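Local coordinates for monosaccharide ABC transporter substrate-binding protein, CUT2 family (Bradyrhizobium sp., PDB 4YHS) that probably captures a monosaccharide or related solute in the periplasm and delivers it to a CUT2-family ABC transporter for import, at residues E101-I106 with A124-L130; T117-G123 with I142-L147; Y72-Y78 with D297-G303. All coordinates share one frame; numbering follows the deposited sequence.

Contact 1 of 3, residues E101-I106 with A124-L130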
# COMPACT_ATOMS: atom_id res chain seq x y z
N GLU A 101 3.27 18.38 -6.79
CA GLU A 101 3.49 19.49 -5.85
C GLU A 101 4.66 19.27 -4.90
O GLU A 101 4.56 19.60 -3.72
CB GLU A 101 2.21 19.74 -5.04
CG GLU A 101 0.99 20.05 -5.91
CD GLU A 101 1.22 21.22 -6.82
OE1 GLU A 101 1.45 22.33 -6.30
OE2 GLU A 101 1.22 21.03 -8.06
N LEU A 102 5.79 18.79 -5.41
CA LEU A 102 6.97 18.60 -4.57
C LEU A 102 7.37 19.90 -3.85
O LEU A 102 7.68 19.88 -2.68
CB LEU A 102 8.14 18.08 -5.40
CG LEU A 102 9.49 17.98 -4.68
CD1 LEU A 102 9.46 16.90 -3.63
CD2 LEU A 102 10.62 17.74 -5.65
N ASN A 103 7.37 21.03 -4.55
CA ASN A 103 7.79 22.29 -3.93
C ASN A 103 6.89 22.72 -2.79
O ASN A 103 7.36 23.30 -1.81
CB ASN A 103 7.86 23.39 -4.97
CG ASN A 103 8.98 23.18 -5.94
OD1 ASN A 103 10.00 22.56 -5.61
ND2 ASN A 103 8.82 23.68 -7.17
N LYS A 104 5.61 22.40 -2.87
CA LYS A 104 4.69 22.74 -1.79
C LYS A 104 4.95 21.80 -0.60
O LYS A 104 4.91 22.22 0.55
CB LYS A 104 3.24 22.67 -2.26
CG LYS A 104 2.22 22.72 -1.15
CD LYS A 104 2.25 24.03 -0.41
CE LYS A 104 1.45 25.10 -1.15
NZ LYS A 104 0.69 25.96 -0.19
N GLN A 105 5.29 20.55 -0.87
CA GLN A 105 5.58 19.64 0.23
C GLN A 105 6.85 20.10 0.95
O GLN A 105 6.90 20.09 2.17
CB GLN A 105 5.71 18.21 -0.26
CG GLN A 105 6.05 17.26 0.87
CD GLN A 105 5.90 15.83 0.49
OE1 GLN A 105 6.40 15.41 -0.55
NE2 GLN A 105 5.20 15.05 1.33
N ILE A 106 7.85 20.55 0.20
CA ILE A 106 9.05 21.06 0.81
C ILE A 106 8.73 22.25 1.72
O ILE A 106 9.16 22.27 2.88
CB ILE A 106 10.09 21.43 -0.26
CG1 ILE A 106 10.60 20.13 -0.92
CG2 ILE A 106 11.26 22.21 0.35
CD1 ILE A 106 11.52 20.38 -2.11
N ALA A 124 6.37 10.78 0.90
CA ALA A 124 7.14 11.62 -0.01
C ALA A 124 6.62 11.64 -1.44
O ALA A 124 6.31 10.59 -2.01
CB ALA A 124 8.58 11.18 -0.01
N ILE A 125 6.56 12.84 -2.02
CA ILE A 125 6.14 12.95 -3.40
C ILE A 125 7.20 12.34 -4.34
O ILE A 125 6.86 11.78 -5.37
CB ILE A 125 5.85 14.44 -3.75
CG1 ILE A 125 4.45 14.81 -3.24
CG2 ILE A 125 5.96 14.70 -5.26
CD1 ILE A 125 4.13 16.32 -3.28
N SER A 126 8.48 12.43 -4.00
CA SER A 126 9.47 11.67 -4.76
C SER A 126 10.55 11.09 -3.84
O SER A 126 10.73 11.53 -2.71
CB SER A 126 10.10 12.54 -5.87
OG SER A 126 11.18 13.34 -5.43
N ALA A 127 11.24 10.08 -4.34
CA ALA A 127 12.25 9.38 -3.54
C ALA A 127 13.43 10.24 -3.11
O ALA A 127 13.92 10.07 -1.99
CB ALA A 127 12.77 8.17 -4.32
N ASP A 128 13.88 11.16 -3.98
CA ASP A 128 15.06 11.99 -3.76
C ASP A 128 14.75 13.46 -3.49
O ASP A 128 15.62 14.20 -3.06
CB ASP A 128 15.97 11.96 -4.99
CG ASP A 128 16.31 10.56 -5.44
OD1 ASP A 128 16.21 9.61 -4.62
OD2 ASP A 128 16.70 10.43 -6.62
N GLY A 129 13.54 13.91 -3.81
CA GLY A 129 13.26 15.34 -3.90
C GLY A 129 13.26 16.08 -2.57
O GLY A 129 13.40 17.30 -2.52
N LEU A 130 13.06 15.32 -1.49
CA LEU A 130 13.03 15.89 -0.14
C LEU A 130 14.34 15.67 0.61
O LEU A 130 14.47 16.06 1.77
CB LEU A 130 11.91 15.25 0.68
CG LEU A 130 10.51 15.27 0.07
CD1 LEU A 130 9.58 14.55 1.02
CD2 LEU A 130 10.07 16.71 -0.20
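Leu-102, in the first turn of helix 102-115, has its CA 5.8 Å from the CA of Ile-125, and one turn further on Ile-106 faces Leu-130 with 6.6 Å between their CA atoms. Glu-101 sits at the N-cap, just before the helix. Segment 124-130 is neither helix nor strand: it is the loop leaving strand 119-122 for helix 131-138, and it curls against this helix start.

Gln-105 carries the polar part. With CG opposite the backbone N (chi1 178°) and the rest of the chain extended, its amide reaches across to the loop. There OE1 takes the N-H of Ile-125 at 3.0 Å, in the carbonyl plane on a lone pair, while NE2 bonds to Ser-64 OG and Gly-123 O.

Aliphatic side chains pack around it. Ile-125 runs antiparallel alongside Gln-105 and sets its CD1 methyl against a carbonyl, 3.3 Å from Glu-101 O. Leu-130 CD2 touches both helix residues, lying 3.5 Å from Leu-102 CD1, tight for two carbons, and equally near Ile-106 CG1. Leu-102 CD2 rests 4.0 Å from the CA of Gly-129, where a CB would collide with it.

The buried amide is thus gripped at both ends and its rotation fixed, and it accepts the N-H of Ile-125 in the loop, tying the first turns of helix 102-115 to the loop that follows strand 119-122.

Contact 2 of 3, residues T117-G123 with I142-L147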
# COMPACT_ATOMS: atom_id res chain seq x y z
N THR A 117 8.06 21.47 16.08
CA THR A 117 7.56 20.11 16.11
C THR A 117 8.62 19.16 16.70
O THR A 117 9.80 19.51 16.75
CB THR A 117 7.15 19.64 14.72
OG1 THR A 117 6.39 18.46 14.82
CG2 THR A 117 8.37 19.38 13.86
N ASP A 118 8.19 17.98 17.13
CA ASP A 118 9.11 16.99 17.69
C ASP A 118 9.61 15.95 16.70
O ASP A 118 10.76 15.53 16.79
CB ASP A 118 8.44 16.30 18.88
CG ASP A 118 8.10 17.27 19.98
OD1 ASP A 118 8.92 18.18 20.25
OD2 ASP A 118 7.03 17.12 20.60
N ALA A 119 8.75 15.54 15.76
CA ALA A 119 9.11 14.59 14.71
C ALA A 119 8.31 14.90 13.45
O ALA A 119 7.25 15.52 13.53
CB ALA A 119 8.86 13.14 15.16
N VAL A 120 8.85 14.47 12.31
CA VAL A 120 8.19 14.62 11.02
C VAL A 120 7.97 13.25 10.36
O VAL A 120 8.91 12.48 10.18
CB VAL A 120 9.02 15.54 10.08
CG1 VAL A 120 8.33 15.67 8.74
CG2 VAL A 120 9.20 16.93 10.71
N ILE A 121 6.73 12.95 10.00
CA ILE A 121 6.35 11.74 9.29
C ILE A 121 6.00 12.16 7.86
O ILE A 121 5.19 13.02 7.68
CB ILE A 121 5.17 11.04 10.01
CG1 ILE A 121 5.62 10.59 11.40
CG2 ILE A 121 4.64 9.86 9.23
CD1 ILE A 121 4.45 10.17 12.29
N ILE A 122 6.65 11.56 6.87
CA ILE A 122 6.53 12.01 5.48
C ILE A 122 6.09 10.90 4.52
O ILE A 122 6.73 9.85 4.45
CB ILE A 122 7.88 12.54 4.94
CG1 ILE A 122 8.42 13.68 5.78
CG2 ILE A 122 7.75 13.05 3.50
CD1 ILE A 122 9.79 14.16 5.32
N GLY A 123 5.03 11.18 3.77
CA GLY A 123 4.68 10.41 2.59
C GLY A 123 5.20 11.18 1.39
O GLY A 123 4.57 12.14 0.94
N ILE A 142 15.62 16.33 14.84
CA ILE A 142 14.23 15.93 14.68
C ILE A 142 14.12 14.61 13.88
O ILE A 142 14.56 14.55 12.73
CB ILE A 142 13.44 17.05 13.97
CG1 ILE A 142 13.40 18.31 14.86
CG2 ILE A 142 12.03 16.57 13.63
CD1 ILE A 142 12.87 19.54 14.15
N PRO A 143 13.54 13.56 14.48
CA PRO A 143 13.42 12.29 13.74
C PRO A 143 12.52 12.43 12.52
O PRO A 143 11.49 13.11 12.61
CB PRO A 143 12.79 11.34 14.76
CG PRO A 143 12.98 11.96 16.07
CD PRO A 143 13.04 13.43 15.86
N VAL A 144 12.89 11.79 11.42
CA VAL A 144 12.09 11.82 10.20
C VAL A 144 11.73 10.37 9.86
O VAL A 144 12.60 9.52 9.69
CB VAL A 144 12.83 12.49 9.02
CG1 VAL A 144 11.95 12.53 7.80
CG2 VAL A 144 13.27 13.92 9.41
N ILE A 145 10.43 10.13 9.73
CA ILE A 145 9.89 8.80 9.41
C ILE A 145 9.40 8.74 7.95
O ILE A 145 8.61 9.58 7.53
CB ILE A 145 8.71 8.45 10.32
CG1 ILE A 145 9.02 8.71 11.78
CG2 ILE A 145 8.27 7.02 10.11
CD1 ILE A 145 10.14 7.93 12.30
N ASP A 146 9.86 7.73 7.23
CA ASP A 146 9.49 7.46 5.85
C ASP A 146 8.23 6.59 5.80
O ASP A 146 8.28 5.39 6.10
CB ASP A 146 10.70 6.78 5.17
CG ASP A 146 10.49 6.43 3.72
OD1 ASP A 146 9.41 6.71 3.13
OD2 ASP A 146 11.47 5.86 3.19
N LEU A 147 7.12 7.18 5.37
CA LEU A 147 5.79 6.53 5.39
C LEU A 147 5.31 6.22 3.98
O LEU A 147 5.23 7.12 3.12
CB LEU A 147 4.77 7.41 6.13
CG LEU A 147 3.28 7.00 6.09
CD1 LEU A 147 3.00 5.67 6.76
CD2 LEU A 147 2.41 8.07 6.74
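Ile-121 and Ile-145 run abreast from neighbouring parallel strands, their CG1 atoms 3.9 Å apart. Beyond CG1 they part, because the chain of Ile-145 is bent (chi2 -61°) and its end turns away. The CG2 branch of Ile-121 meets Leu-147 aslant instead, 3.8 Å from CD2. This face of the sheet is covered by helix 299-314, with Ala-306 against Ile-121 and Ile-313 against Ile-145.

On the other face Ile-122 reaches back along the neighbouring strand, its CD1 3.7 Å from Val-144 CG1, and Val-120 brings CG2 against the CG2 of Ile-142. Helices 102-115 and 131-138 pack over these residues. Asp-146 also points to this side, but its carboxylate looks elsewhere: OD2 forms a salt bridge with Lys-159 and accepts the N-H of Ile-151.

The backbones hold the register in the usual parallel way, with Val-120 and Ile-122 each using both N and O. Val-120 N donates to Pro-143 O at 3.0 Å and its O receives Ile-145 N at 2.8 Å; Ile-122 N then binds Ile-145 O, and Ile-122 O takes Leu-147 N at 2.9 Å. At the entry to the strands Pro-143 CD lies 3.2 Å from Asp-118 O.

Shortening Ile-121 to an alanine would probably open a gap beside Ile-145 CG1 and Leu-147 CD2 and weaken the seat of helix 299-314 on the sheet.

Strands 119-122 and 144-147 flank helix 131-138 in a beta-alpha-beta crossover. Four backbone bonds fix their alignment, while branched aliphatic chains on both faces bind the sheet to its helices, as in the alpha/beta sandwich of a periplasmic binding protein domain.

Contact 3 of 3, residues Y72-Y78 with D297-G303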
# COMPACT_ATOMS: atom_id res chain seq x y z
N TYR A 72 -6.93 5.54 -0.61
CA TYR A 72 -5.68 5.03 -0.09
C TYR A 72 -5.10 6.00 0.95
O TYR A 72 -4.85 5.60 2.08
CB TYR A 72 -4.67 4.79 -1.22
CG TYR A 72 -3.42 4.09 -0.71
CD1 TYR A 72 -2.35 4.80 -0.15
CD2 TYR A 72 -3.32 2.70 -0.78
CE1 TYR A 72 -1.23 4.13 0.34
CE2 TYR A 72 -2.19 2.04 -0.32
CZ TYR A 72 -1.14 2.76 0.23
OH TYR A 72 -0.02 2.12 0.71
N TRP A 73 -4.89 7.25 0.58
CA TRP A 73 -4.32 8.21 1.52
C TRP A 73 -5.32 8.60 2.61
O TRP A 73 -4.91 8.93 3.72
CB TRP A 73 -3.74 9.43 0.75
CG TRP A 73 -2.47 8.94 0.09
CD1 TRP A 73 -2.33 8.44 -1.18
CD2 TRP A 73 -1.18 8.82 0.71
NE1 TRP A 73 -1.04 8.04 -1.39
CE2 TRP A 73 -0.31 8.28 -0.25
CE3 TRP A 73 -0.68 9.13 1.97
CZ2 TRP A 73 1.04 8.02 0.02
CZ3 TRP A 73 0.68 8.88 2.23
CH2 TRP A 73 1.51 8.35 1.27
N LEU A 74 -6.62 8.50 2.34
CA LEU A 74 -7.59 8.63 3.42
C LEU A 74 -7.39 7.52 4.45
O LEU A 74 -7.49 7.74 5.65
CB LEU A 74 -9.01 8.61 2.86
CG LEU A 74 -10.17 9.00 3.77
CD1 LEU A 74 -10.04 10.45 4.22
CD2 LEU A 74 -11.51 8.76 3.04
N GLY A 75 -7.12 6.31 3.99
CA GLY A 75 -6.78 5.22 4.89
C GLY A 75 -5.52 5.47 5.73
O GLY A 75 -5.49 5.22 6.94
N VAL A 76 -4.47 5.98 5.09
CA VAL A 76 -3.28 6.32 5.84
C VAL A 76 -3.60 7.41 6.89
O VAL A 76 -3.14 7.33 8.03
CB VAL A 76 -2.14 6.79 4.93
CG1 VAL A 76 -0.89 6.95 5.73
CG2 VAL A 76 -1.91 5.82 3.80
N ASP A 77 -4.39 8.41 6.49
CA ASP A 77 -4.82 9.50 7.39
C ASP A 77 -5.52 8.92 8.63
O ASP A 77 -5.25 9.32 9.76
CB ASP A 77 -5.76 10.46 6.66
CG ASP A 77 -6.28 11.56 7.56
OD1 ASP A 77 -5.46 12.35 8.09
OD2 ASP A 77 -7.49 11.64 7.72
N TYR A 78 -6.45 8.02 8.39
CA TYR A 78 -7.20 7.38 9.46
C TYR A 78 -6.26 6.71 10.46
O TYR A 78 -6.41 6.88 11.66
CB TYR A 78 -8.18 6.36 8.87
CG TYR A 78 -8.95 5.57 9.90
CD1 TYR A 78 -10.08 6.10 10.53
CD2 TYR A 78 -8.57 4.27 10.22
CE1 TYR A 78 -10.77 5.38 11.47
CE2 TYR A 78 -9.27 3.54 11.15
CZ TYR A 78 -10.36 4.09 11.78
OH TYR A 78 -11.08 3.36 12.72
N ASP A 297 -2.19 -4.22 1.68
CA ASP A 297 -0.94 -3.77 2.34
C ASP A 297 -1.20 -3.13 3.69
O ASP A 297 -0.27 -2.66 4.36
CB ASP A 297 -0.13 -2.82 1.46
CG ASP A 297 -0.72 -1.42 1.34
OD1 ASP A 297 -1.91 -1.23 1.63
OD2 ASP A 297 0.01 -0.52 0.89
N SER A 298 -2.45 -3.20 4.12
CA SER A 298 -2.82 -2.64 5.43
C SER A 298 -2.28 -1.21 5.56
O SER A 298 -1.53 -0.89 6.50
CB SER A 298 -2.29 -3.51 6.58
OG SER A 298 -2.89 -4.79 6.61
N MSE A 299 -2.62 -0.34 4.61
CA MSE A 299 -2.05 1.02 4.61
C MSE A 299 -2.44 1.83 5.84
O MSE A 299 -1.70 2.71 6.27
CB MSE A 299 -2.44 1.78 3.33
CG MSE A 299 -3.72 2.59 3.32
SE MSE A 299 -5.34 1.48 3.36
CE MSE A 299 -5.46 0.88 1.47
N VAL A 300 -3.58 1.52 6.42
CA VAL A 300 -3.95 2.14 7.70
C VAL A 300 -2.89 1.87 8.78
O VAL A 300 -2.43 2.79 9.49
CB VAL A 300 -5.32 1.63 8.21
CG1 VAL A 300 -5.64 2.23 9.54
CG2 VAL A 300 -6.45 1.93 7.24
N ILE A 301 -2.50 0.60 8.88
CA ILE A 301 -1.49 0.14 9.81
C ILE A 301 -0.09 0.73 9.50
O ILE A 301 0.68 0.98 10.42
CB ILE A 301 -1.42 -1.41 9.84
CG1 ILE A 301 -2.81 -2.05 10.13
CG2 ILE A 301 -0.42 -1.86 10.89
CD1 ILE A 301 -3.52 -1.55 11.40
N GLN A 302 0.24 0.94 8.21
CA GLN A 302 1.46 1.68 7.87
C GLN A 302 1.43 3.05 8.53
O GLN A 302 2.44 3.47 9.12
CB GLN A 302 1.62 1.79 6.37
CG GLN A 302 1.98 0.46 5.74
CD GLN A 302 2.04 0.53 4.23
OE1 GLN A 302 2.73 1.38 3.67
NE2 GLN A 302 1.28 -0.34 3.57
N GLY A 303 0.29 3.73 8.49
CA GLY A 303 0.13 4.99 9.20
C GLY A 303 0.30 4.86 10.71
O GLY A 303 1.07 5.63 11.32
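Tyr-72 and Met-299 meet where two helices of the periplasmic-binding-protein fold, 71-87 and 299-314, pack near their N-terminal ends. The site borders a pocket: the side chain of Tyr-72 is about 4 Å from a bound bis-tris molecule, which probably came from the crystallisation liquor but may mark where a solute sits.

The short helical segments cross at -41° with axes 7.0 Å apart, and the CA atoms of Val-76 and Val-300 come within 4.6 Å. Glycines permit this closeness. A CB on Gly-75 would run into SE of Met-299, a selenomethionine, and one on Gly-303 would strike Val-76 O. Instead Gly-75 O faces Val-300, receiving a CA-H...O contact from its CA at 3.5 Å and touching its CG2 as well.

Met-299 folds over one face of the Tyr-72 ring. Its CG stands between the backbone N and the carbonyl carbon (chi1 89°), and the chain bends twice more, which brings CB, CG and CE over the ring. Met-299 CG sits 3.9 Å from the Tyr-72 ring centroid, 8° off the normal, in a CH-pi contact, and Met-299 CB is 3.5 Å from Tyr-72 CZ. SE is higher above the same face, a more distant Met-aromatic contact. Val-76 CG2 also touches Met-299 CG. Farther along helix 71-87, the Tyr-78 ring meets Val-300 CG1 with its edge at CD2, near the ring plane; Phe-349 meets that tyrosine edge-to-face.

Asp-297 fixes the phenol end. Tyr-72 OH donates to Asp-297 OD2, on its syn lone pair, at 2.6 Å, with ring and carboxylate planes well turned from each other. The amide of Gln-302 steadies this acceptor: NE2 donates to Asp-297 O at 2.9 Å and, weakly, to the same OD2 that holds the tyrosine.

All three contacts belong to the lobe built on the mixed sheet. Contact 3 closes a long loop of chain, from helix 71-87 to helix 299-314, and both others are nested inside it; contacts 1 and 2 cross, their segments alternating through helix 102-115, strand 119-122, the loop after it and strand 144-147. Centres of contacts 1 and 2 are about 14 Å apart, those of 2 and 3 about 16 Å. Contact 2 is the link: Leu-130 packs on Ile-122 at one side, and Leu-147 on Val-76 and Gln-302 at the other. Contacts 1 and 3 do not touch. Contact 2 thus connects the helix start and loop of contact 1 with the helix pair bordering the probable solute pocket.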